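Local coordinates for protein superoxide dismutase (Porphyromonas gingivalis, PDB 1UES) that destroys superoxide radicals by dismuting them to oxygen and hydrogen peroxide at a manganese or iron centre, one metal ion in each subunit of a homodimer, at residues A[58-61]-A[62-66]; A[93-96]-A[97-100]; A[102-105]-A[106-110]; A[183-186]-A[187-190]. The protein carries 1 engineered substitution. All coordinates share one frame; numbering follows the deposited sequence.

Contact 1. Residues A[58-61]-A[62-66]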
loop_
_atom_site.group_PDB
_atom_site.type_symbol
_atom_site.label_atom_id
_atom_site.label_comp_id
_atom_site.label_asym_id
_atom_site.label_seq_id
_atom_site.Cartn_x
_atom_site.Cartn_y
_atom_site.Cartn_z
ATOM N N GLN A 58 -5.068 -9.450 19.068
ATOM C CA GLN A 58 -4.900 -8.645 20.285
ATOM C C GLN A 58 -3.514 -8.743 20.898
ATOM O O GLN A 58 -3.058 -7.803 21.560
ATOM C CB GLN A 58 -5.886 -9.059 21.378
ATOM C CG GLN A 58 -7.314 -9.236 20.967
ATOM C CD GLN A 58 -8.176 -9.769 22.089
ATOM O OE1 GLN A 58 -9.217 -9.192 22.408
ATOM N NE2 GLN A 58 -7.763 -10.885 22.686
ATOM N N LYS A 59 -2.822 -9.856 20.668
ATOM C CA LYS A 59 -1.522 -10.058 21.311
ATOM C C LYS A 59 -0.262 -10.162 20.469
ATOM O O LYS A 59 0.835 -9.871 20.950
ATOM C CB LYS A 59 -1.565 -11.321 22.182
ATOM C CG LYS A 59 -2.844 -11.569 22.990
ATOM C CD LYS A 59 -2.860 -13.025 23.496
ATOM C CE LYS A 59 -3.016 -13.108 24.999
ATOM N NZ LYS A 59 -4.388 -13.563 25.386
ATOM N N SER A 60 -0.383 -10.614 19.232
ATOM C CA SER A 60 0.805 -10.791 18.424
ATOM C C SER A 60 1.467 -9.538 17.898
ATOM O O SER A 60 0.932 -8.433 18.005
ATOM C CB SER A 60 0.499 -11.729 17.256
ATOM O OG SER A 60 -0.282 -11.077 16.275
ATOM N N GLU A 61 2.643 -9.737 17.314
ATOM C CA GLU A 61 3.427 -8.659 16.726
ATOM C C GLU A 61 4.104 -9.141 15.441
ATOM O O GLU A 61 3.928 -10.294 15.031
ATOM C CB GLU A 61 4.491 -8.179 17.728
ATOM C CG GLU A 61 4.433 -6.672 17.968
ATOM C CD GLU A 61 4.039 -6.308 19.389
ATOM O OE1 GLU A 61 2.818 -6.188 19.685
ATOM O OE2 GLU A 61 4.961 -6.126 20.221
ATOM N N GLY A 62 4.863 -8.257 14.800
ATOM C CA GLY A 62 5.589 -8.621 13.600
ATOM C C GLY A 62 4.798 -9.256 12.457
ATOM O O GLY A 62 3.678 -8.840 12.175
ATOM N N GLY A 63 5.391 -10.270 11.828
ATOM C CA GLY A 63 4.768 -10.950 10.698
ATOM C C GLY A 63 3.463 -11.641 11.057
ATOM O O GLY A 63 2.519 -11.669 10.257
ATOM N N ILE A 64 3.426 -12.236 12.246
ATOM C CA ILE A 64 2.228 -12.906 12.709
ATOM C C ILE A 64 1.113 -11.883 12.825
ATOM O O ILE A 64 0.017 -12.110 12.305
ATOM C CB ILE A 64 2.482 -13.618 14.051
ATOM C CG1 ILE A 64 3.357 -14.832 13.778
ATOM C CG2 ILE A 64 1.165 -14.050 14.682
ATOM C CD1 ILE A 64 3.848 -15.539 15.035
ATOM N N PHE A 65 1.395 -10.740 13.443
ATOM C CA PHE A 65 0.360 -9.748 13.549
ATOM C C PHE A 65 -0.080 -9.263 12.170
ATOM O O PHE A 65 -1.262 -9.089 11.944
ATOM C CB PHE A 65 0.782 -8.520 14.344
ATOM C CG PHE A 65 -0.274 -7.449 14.346
ATOM C CD1 PHE A 65 -1.418 -7.584 15.137
ATOM C CD2 PHE A 65 -0.187 -6.357 13.490
ATOM C CE1 PHE A 65 -2.454 -6.649 15.060
ATOM C CE2 PHE A 65 -1.213 -5.427 13.415
ATOM C CZ PHE A 65 -2.352 -5.573 14.198
ATOM N N ASN A 66 0.867 -9.016 11.268
ATOM C CA ASN A 66 0.495 -8.528 9.930
ATOM C C ASN A 66 -0.483 -9.465 9.229
ATOM O O ASN A 66 -1.458 -9.015 8.591
ATOM C CB ASN A 66 1.757 -8.312 9.060
ATOM C CG ASN A 66 2.591 -7.127 9.529
ATOM O OD1 ASN A 66 2.081 -6.251 10.228
ATOM N ND2 ASN A 66 3.888 -7.098 9.155
#

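Contact 2. Residues A[93-96]-A[97-100]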
loop_
_atom_site.group_PDB
_atom_site.type_symbol
_atom_site.label_atom_id
_atom_site.label_comp_id
_atom_site.label_asym_id
_atom_site.label_seq_id
_atom_site.Cartn_x
_atom_site.Cartn_y
_atom_site.Cartn_z
ATOM N N LEU A 93 -27.532 2.058 16.451
ATOM C CA LEU A 93 -26.372 2.543 15.712
ATOM C C LEU A 93 -26.739 3.821 14.972
ATOM O O LEU A 93 -25.999 4.805 15.011
ATOM C CB LEU A 93 -25.870 1.488 14.721
ATOM C CG LEU A 93 -24.610 1.965 13.989
ATOM C CD1 LEU A 93 -23.539 2.389 14.976
ATOM C CD2 LEU A 93 -24.115 0.832 13.105
ATOM N N GLY A 94 -27.880 3.816 14.292
ATOM C CA GLY A 94 -28.297 5.011 13.576
ATOM C C GLY A 94 -28.394 6.213 14.501
ATOM O O GLY A 94 -27.923 7.302 14.176
ATOM N N GLU A 95 -29.005 6.021 15.667
ATOM C CA GLU A 95 -29.135 7.100 16.634
ATOM C C GLU A 95 -27.779 7.509 17.220
ATOM O O GLU A 95 -27.552 8.691 17.484
ATOM C CB GLU A 95 -30.103 6.690 17.751
ATOM C CG GLU A 95 -31.493 6.282 17.243
ATOM C CD GLU A 95 -32.379 7.469 16.857
ATOM O OE1 GLU A 95 -32.385 7.870 15.667
ATOM O OE2 GLU A 95 -33.084 8.002 17.745
ATOM N N ALA A 96 -26.881 6.541 17.409
ATOM C CA ALA A 96 -25.557 6.822 17.954
ATOM C C ALA A 96 -24.759 7.665 16.958
ATOM O O ALA A 96 -24.038 8.572 17.345
ATOM C CB ALA A 96 -24.812 5.514 18.261
ATOM N N ILE A 97 -24.894 7.344 15.677
ATOM C CA ILE A 97 -24.205 8.083 14.622
ATOM C C ILE A 97 -24.764 9.514 14.551
ATOM O O ILE A 97 -24.007 10.478 14.418
ATOM C CB ILE A 97 -24.390 7.372 13.246
ATOM C CG1 ILE A 97 -23.442 6.172 13.156
ATOM C CG2 ILE A 97 -24.123 8.346 12.087
ATOM C CD1 ILE A 97 -23.729 5.255 11.997
ATOM N N ASP A 98 -26.089 9.643 14.627
ATOM C CA ASP A 98 -26.734 10.958 14.573
ATOM C C ASP A 98 -26.299 11.792 15.773
ATOM O O ASP A 98 -25.869 12.943 15.630
ATOM C CB ASP A 98 -28.258 10.810 14.606
ATOM C CG ASP A 98 -28.881 10.719 13.219
ATOM O OD1 ASP A 98 -30.133 10.649 13.144
ATOM O OD2 ASP A 98 -28.137 10.727 12.202
ATOM N N LYS A 99 -26.395 11.214 16.962
ATOM C CA LYS A 99 -26.015 11.945 18.163
ATOM C C LYS A 99 -24.538 12.301 18.190
ATOM O O LYS A 99 -24.170 13.427 18.524
ATOM C CB LYS A 99 -26.365 11.152 19.432
ATOM C CG LYS A 99 -26.258 11.990 20.725
ATOM C CD LYS A 99 -26.608 11.219 21.998
ATOM C CE LYS A 99 -26.388 12.110 23.225
ATOM N NZ LYS A 99 -25.898 11.370 24.442
ATOM N N GLN A 100 -23.682 11.363 17.803
ATOM C CA GLN A 100 -22.245 11.612 17.878
ATOM C C GLN A 100 -21.578 12.307 16.696
ATOM O O GLN A 100 -20.506 12.899 16.865
ATOM C CB GLN A 100 -21.528 10.294 18.221
ATOM C CG GLN A 100 -22.165 9.585 19.424
ATOM C CD GLN A 100 -21.441 8.321 19.857
ATOM O OE1 GLN A 100 -22.069 7.358 20.300
ATOM N NE2 GLN A 100 -20.133 8.319 19.746
HETATM O O HOH W 1 -27.524 8.211 11.550
#

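Contact 3. Residues A[102-105]-A[106-110]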
loop_
_atom_site.group_PDB
_atom_site.type_symbol
_atom_site.label_atom_id
_atom_site.label_comp_id
_atom_site.label_asym_id
_atom_site.label_seq_id
_atom_site.Cartn_x
_atom_site.Cartn_y
_atom_site.Cartn_z
ATOM N N GLY A 102 -23.749 14.053 14.309
ATOM C CA GLY A 102 -24.715 15.022 13.839
ATOM C C GLY A 102 -25.747 14.401 12.923
ATOM O O GLY A 102 -26.951 14.481 13.185
ATOM N N SER A 103 -25.266 13.753 11.867
ATOM C CA SER A 103 -26.125 13.124 10.883
ATOM C C SER A 103 -25.349 12.034 10.182
ATOM O O SER A 103 -24.127 11.971 10.285
ATOM C CB SER A 103 -26.569 14.138 9.828
ATOM O OG SER A 103 -25.465 14.646 9.083
ATOM N N PHE A 104 -26.060 11.183 9.459
ATOM C CA PHE A 104 -25.395 10.136 8.718
ATOM C C PHE A 104 -24.524 10.769 7.621
ATOM O O PHE A 104 -23.392 10.335 7.381
ATOM C CB PHE A 104 -26.431 9.207 8.093
ATOM C CG PHE A 104 -25.835 8.082 7.296
ATOM C CD1 PHE A 104 -24.750 7.356 7.785
ATOM C CD2 PHE A 104 -26.366 7.742 6.065
ATOM C CE1 PHE A 104 -24.209 6.302 7.046
ATOM C CE2 PHE A 104 -25.836 6.690 5.318
ATOM C CZ PHE A 104 -24.758 5.973 5.811
ATOM N N GLU A 105 -25.046 11.799 6.952
ATOM C CA GLU A 105 -24.300 12.460 5.876
ATOM C C GLU A 105 -22.983 13.032 6.340
ATOM O O GLU A 105 -21.959 12.882 5.667
ATOM C CB GLU A 105 -25.135 13.574 5.248
ATOM C CG GLU A 105 -26.221 13.063 4.340
ATOM C CD GLU A 105 -25.689 12.193 3.212
ATOM O OE1 GLU A 105 -24.790 12.649 2.471
ATOM O OE2 GLU A 105 -26.171 11.046 3.061
ATOM N N LYS A 106 -23.008 13.702 7.487
ATOM C CA LYS A 106 -21.803 14.278 8.051
ATOM C C LYS A 106 -20.827 13.155 8.419
ATOM O O LYS A 106 -19.623 13.291 8.247
ATOM C CB LYS A 106 -22.131 15.091 9.301
ATOM C CG LYS A 106 -21.010 16.001 9.758
ATOM C CD LYS A 106 -20.652 17.011 8.669
ATOM C CE LYS A 106 -19.521 17.941 9.097
ATOM N NZ LYS A 106 -18.598 17.315 10.092
ATOM N N PHE A 107 -21.355 12.046 8.927
ATOM C CA PHE A 107 -20.505 10.930 9.292
ATOM C C PHE A 107 -19.785 10.402 8.053
ATOM O O PHE A 107 -18.573 10.167 8.080
ATOM C CB PHE A 107 -21.318 9.790 9.901
ATOM C CG PHE A 107 -20.573 8.479 9.927
ATOM C CD1 PHE A 107 -19.439 8.331 10.717
ATOM C CD2 PHE A 107 -20.977 7.411 9.131
ATOM C CE1 PHE A 107 -18.711 7.141 10.715
ATOM C CE2 PHE A 107 -20.249 6.223 9.126
ATOM C CZ PHE A 107 -19.116 6.097 9.925
ATOM N N LYS A 108 -20.528 10.226 6.965
ATOM C CA LYS A 108 -19.920 9.700 5.748
ATOM C C LYS A 108 -18.813 10.631 5.293
ATOM O O LYS A 108 -17.741 10.183 4.874
ATOM C CB LYS A 108 -20.955 9.551 4.642
ATOM C CG LYS A 108 -22.018 8.514 4.942
ATOM C CD LYS A 108 -23.283 8.864 4.191
ATOM C CE LYS A 108 -23.244 8.319 2.799
ATOM N NZ LYS A 108 -24.439 8.781 2.038
ATOM N N GLU A 109 -19.068 11.929 5.381
ATOM C CA GLU A 109 -18.061 12.897 4.978
ATOM C C GLU A 109 -16.768 12.708 5.782
ATOM O O GLU A 109 -15.686 12.660 5.210
ATOM C CB GLU A 109 -18.616 14.328 5.131
ATOM C CG GLU A 109 -17.884 15.189 6.163
ATOM C CD GLU A 109 -17.971 16.700 5.888
ATOM O OE1 GLU A 109 -17.535 17.473 6.770
ATOM O OE2 GLU A 109 -18.469 17.116 4.810
ATOM N N GLU A 110 -16.874 12.581 7.101
ATOM C CA GLU A 110 -15.687 12.422 7.935
ATOM C C GLU A 110 -14.993 11.097 7.709
ATOM O O GLU A 110 -13.763 11.030 7.696
ATOM C CB GLU A 110 -16.033 12.559 9.417
ATOM C CG GLU A 110 -16.670 13.895 9.743
ATOM C CD GLU A 110 -17.056 14.018 11.195
ATOM O OE1 GLU A 110 -16.325 13.483 12.063
ATOM O OE2 GLU A 110 -18.094 14.657 11.473
#

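Contact 4. Residues A[183-186]-A[187-190]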
loop_
_atom_site.group_PDB
_atom_site.type_symbol
_atom_site.label_atom_id
_atom_site.label_comp_id
_atom_site.label_asym_id
_atom_site.label_seq_id
_atom_site.Cartn_x
_atom_site.Cartn_y
_atom_site.Cartn_z
ATOM N N ASP A 183 -24.255 -3.281 4.331
ATOM C CA ASP A 183 -25.493 -3.832 4.880
ATOM C C ASP A 183 -25.519 -3.343 6.326
ATOM O O ASP A 183 -24.833 -3.886 7.191
ATOM C CB ASP A 183 -25.476 -5.351 4.842
ATOM C CG ASP A 183 -26.774 -5.951 5.346
ATOM O OD1 ASP A 183 -27.057 -7.119 5.021
ATOM O OD2 ASP A 183 -27.507 -5.238 6.059
ATOM N N TRP A 184 -26.293 -2.297 6.595
ATOM C CA TRP A 184 -26.327 -1.768 7.950
ATOM C C TRP A 184 -26.888 -2.733 8.990
ATOM O O TRP A 184 -26.611 -2.570 10.178
ATOM C CB TRP A 184 -27.065 -0.429 7.985
ATOM C CG TRP A 184 -26.199 0.658 7.370
ATOM C CD1 TRP A 184 -26.302 1.163 6.105
ATOM C CD2 TRP A 184 -25.042 1.266 7.957
ATOM N NE1 TRP A 184 -25.277 2.047 5.862
ATOM C CE2 TRP A 184 -24.486 2.133 6.980
ATOM C CE3 TRP A 184 -24.415 1.165 9.212
ATOM C CZ2 TRP A 184 -23.334 2.894 7.216
ATOM C CZ3 TRP A 184 -23.255 1.925 9.452
ATOM C CH2 TRP A 184 -22.729 2.782 8.448
ATOM N N ASP A 185 -27.639 -3.739 8.556
ATOM C CA ASP A 185 -28.170 -4.719 9.498
ATOM C C ASP A 185 -27.021 -5.506 10.098
ATOM O O ASP A 185 -27.052 -5.868 11.275
ATOM C CB ASP A 185 -29.136 -5.668 8.799
ATOM C CG ASP A 185 -30.394 -4.962 8.348
ATOM O OD1 ASP A 185 -30.916 -4.142 9.139
ATOM O OD2 ASP A 185 -30.842 -5.206 7.204
ATOM N N ILE A 186 -25.995 -5.764 9.287
ATOM C CA ILE A 186 -24.840 -6.492 9.769
ATOM C C ILE A 186 -23.979 -5.589 10.649
ATOM O O ILE A 186 -23.544 -5.987 11.715
ATOM C CB ILE A 186 -24.024 -7.063 8.594
ATOM C CG1 ILE A 186 -24.902 -8.062 7.839
ATOM C CG2 ILE A 186 -22.709 -7.688 9.088
ATOM C CD1 ILE A 186 -24.474 -8.355 6.428
ATOM N N VAL A 187 -23.734 -4.357 10.217
ATOM C CA VAL A 187 -22.926 -3.469 11.033
ATOM C C VAL A 187 -23.609 -3.249 12.376
ATOM O O VAL A 187 -22.972 -3.317 13.424
ATOM C CB VAL A 187 -22.707 -2.104 10.335
ATOM C CG1 VAL A 187 -21.874 -1.184 11.227
ATOM C CG2 VAL A 187 -22.032 -2.315 8.994
ATOM N N GLU A 188 -24.917 -3.009 12.347
ATOM C CA GLU A 188 -25.656 -2.770 13.584
ATOM C C GLU A 188 -25.513 -3.947 14.532
ATOM O O GLU A 188 -25.403 -3.766 15.741
ATOM C CB GLU A 188 -27.129 -2.529 13.281
ATOM C CG GLU A 188 -27.393 -1.254 12.506
ATOM C CD GLU A 188 -28.709 -1.307 11.759
ATOM O OE1 GLU A 188 -29.496 -2.264 11.994
ATOM O OE2 GLU A 188 -28.967 -0.395 10.942
ATOM N N SER A 189 -25.510 -5.158 13.980
ATOM C CA SER A 189 -25.365 -6.347 14.811
ATOM C C SER A 189 -24.034 -6.393 15.561
ATOM O O SER A 189 -23.942 -7.010 16.608
ATOM C CB SER A 189 -25.499 -7.616 13.964
ATOM O OG SER A 189 -24.240 -7.939 13.393
ATOM N N ARG A 190 -22.997 -5.739 15.024
ATOM C CA ARG A 190 -21.687 -5.724 15.670
ATOM C C ARG A 190 -21.629 -4.709 16.803
ATOM O O ARG A 190 -20.740 -4.755 17.646
ATOM C CB ARG A 190 -20.604 -5.359 14.645
ATOM C CG ARG A 190 -20.714 -6.133 13.348
ATOM C CD ARG A 190 -19.573 -5.749 12.418
ATOM N NE ARG A 190 -19.437 -6.761 11.384
ATOM C CZ ARG A 190 -18.773 -6.587 10.251
ATOM N NH1 ARG A 190 -18.178 -5.424 10.010
ATOM N NH2 ARG A 190 -18.701 -7.584 9.371
#

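Contact 1. Residues A[58-61]-A[62-66]
Phe65 meets Ser60 where the chain turns from the helix 53-59 into the helix 62-79. The OG of Ser60 lies 3.1 Å from Phe65 CA and 3.4 Å from Phe65 CB, so the hydroxyl sits at the root of the aromatic side chain, in the plane of its ring and at the edge. The CB of the same serine rests 3.5 Å from Ile64 CG2, the methyl branch that runs anti to the isoleucine N. Ser60 thus touches two successive residues of the new helix. Across the turn, Phe65 N donates to Glu61 O at 3.0 Å.

The serine is tied back to the preceding helix: its OG is hydrogen-bonded to Ile56 O, and its torsion (chi1 74°), with OG between N and the carbonyl carbon, suits that backward reach. Ser60 is also the first residue to leave helical angles, and Gly62 adopts positive phi, a conformation favourable to glycine, before the chain coils again. The Phe65 ring, with CG anti to its backbone N (chi1 175°), passes beyond the serine to a cation-pi contact with Arg147, which also bonds Ser60 O.

The turn belongs to the alpha-hairpin domain. Here the start of helix 62-79 lies against helix 53-59, Ile64 packing on Ile56 and Phe65 on Val57.

Contact 2. Residues A[93-96]-A[97-100]
With CG anti to its backbone N (chi1 -177°), Leu93 reaches along the helix to Ile97, whose CG1 leaves beside its own N (chi1 -78°) and carries CD1 back to meet it. Leu93 CG and Ile97 CD1 come to 3.9 Å, the two branched chains crossing at a slant. This is an i to i+4 apolar pair on one turn of the alpha-helix 91-101, in the C-terminal domain of the iron/manganese superoxide dismutase fold. Beneath it, Ile97 N bonds Leu93 O at 2.8 Å, and three further backbone bonds of the same spacing follow, ending with Gln100 N to Ala96 O.

The pair faces inward. Leu93 packs against Trp184, Val187 and Glu188 of the helix 184-190, and Ile97 reaches Leu134 of the strand 134-140, which Ala96 and Gln100 also touch. Another side of the helix carries charge: Glu95 OE1 and Asp98 OD1 stand 4.4 Å apart, like charges that would probably disfavour a closer approach.

Asp98 turns its other oxygen to a water that also bridges to the backbone of Gly94. That water donates to Asp98 OD2 at 2.7 Å and to Gly94 O at 2.8 Å, so the glycine carbonyl accepts both from it and from Asp98 N.

Contact 3. Residues A[102-105]-A[106-110]
One face of the Phe104 ring is overlaid by the aliphatic chain of Lys108: CD stands 3.6 Å from the ring centroid and 15° off the ring normal, a CH-pi contact displaced a little toward the rim. Phe107 approaches the same ring obliquely, and from its own side the meeting is at an edge, where Phe107 CD2 lies 4.0 Å from Phe104 CE1. Trp184 also meets Phe104, with its ring plane roughly perpendicular. Phe104 CG is anti to the backbone N (chi1 180°), which brings the end of the ring near residues 107 and 108, although CB itself points away from them.

The lysine goes on past the ring. A bend at chi3 turns the end of Lys108 toward Glu105, and its NZ forms a salt bridge with Glu105 OE2 at 3.0 Å, on the syn side of the carboxylate but 28° out of its plane. Farther round the helix, Lys106 NZ is paired with Glu110 OE2 at 3.0 Å and more distantly with Glu109 OE1, a three-residue network.

All this lies on the first two turns of the helix 104-116. Ser103 is its N-cap, its OG accepting from Lys106 N at 3.1 Å.

Lys108 thus serves two kinds of partner, its methylenes the Phe104 ring and its ammonium the Glu105 carboxylate, with a cation-pi contact to Trp179 besides. The carboxylates beside both lysines would probably favour their protonated forms.

Contact 4. Residues A[183-186]-A[187-190]
Trp184 and Val187 lie side by side on the buried flank of the helix 184-190, with Val187 CG1 3.8 Å from Trp184 CZ3 at the six-membered end of the indole. Val187 CG1 is anti to its backbone N (chi1 179°), which sets this methyl against the tryptophan and turns CG2 toward Asp183 O. Leu153 and Leu154 of the strand 151-157 continue the packing: Val187 touches both and Trp184 the latter. Under this apolar pair, Val187 N donates to Asp183 O at 3.3 Å.

The helix is the last of the C-terminal domain, and Asp183 is its N-cap. OD2 of that aspartate takes Asp185 N at 2.9 Å, on the anti side of the carboxylate and 30° out of its plane. Near the other end, Ser189 OG gives Ile186 O a short bond of 2.7 Å; Arg190 N, which donates chiefly to Val187 O, adds only a weak one to Ile186 O at 3.4 Å.

The more exposed side is looser and acidic. Asp185 OD1 and Glu188 OE1 are 3.7 Å apart with their carboxylate planes 83° from each other, a pairing of like charges. Glu188 OE2 accepts from Lys90 N, and Lys90 NZ, in a long, weak ion pair with Asp185, may ease the repulsion.

Arg190 runs alongside Ile186, its NH2 coming to 4.0 Å from Ile186 CG2, and its extended chain carries the guanidinium on to Leu153 O, Leu76 O and Gln80. The Arg190 side chain is about 10 Å from that of His74, a manganese ligand.

In the fold
Along the chain the four contacts come in series. Contact 1 lies in the alpha-hairpin domain, and contacts 2, 3 and 4 in the C-terminal domain. Contact 1 stands apart, its centre about 33 Å from those of contacts 2 and 3 and about 27 Å from that of contact 4. The other three form a group: centres of contacts 2 and 3 are about 10 Å apart, on the successive helices 91-101 and 104-116, and the helix 184-190 returns from the end of the chain to touch both. Leu93, Ile97, Phe104, Phe107, Trp184 and Val187 pack against one another there in an apolar cluster, joining the start of this domain to its last helix.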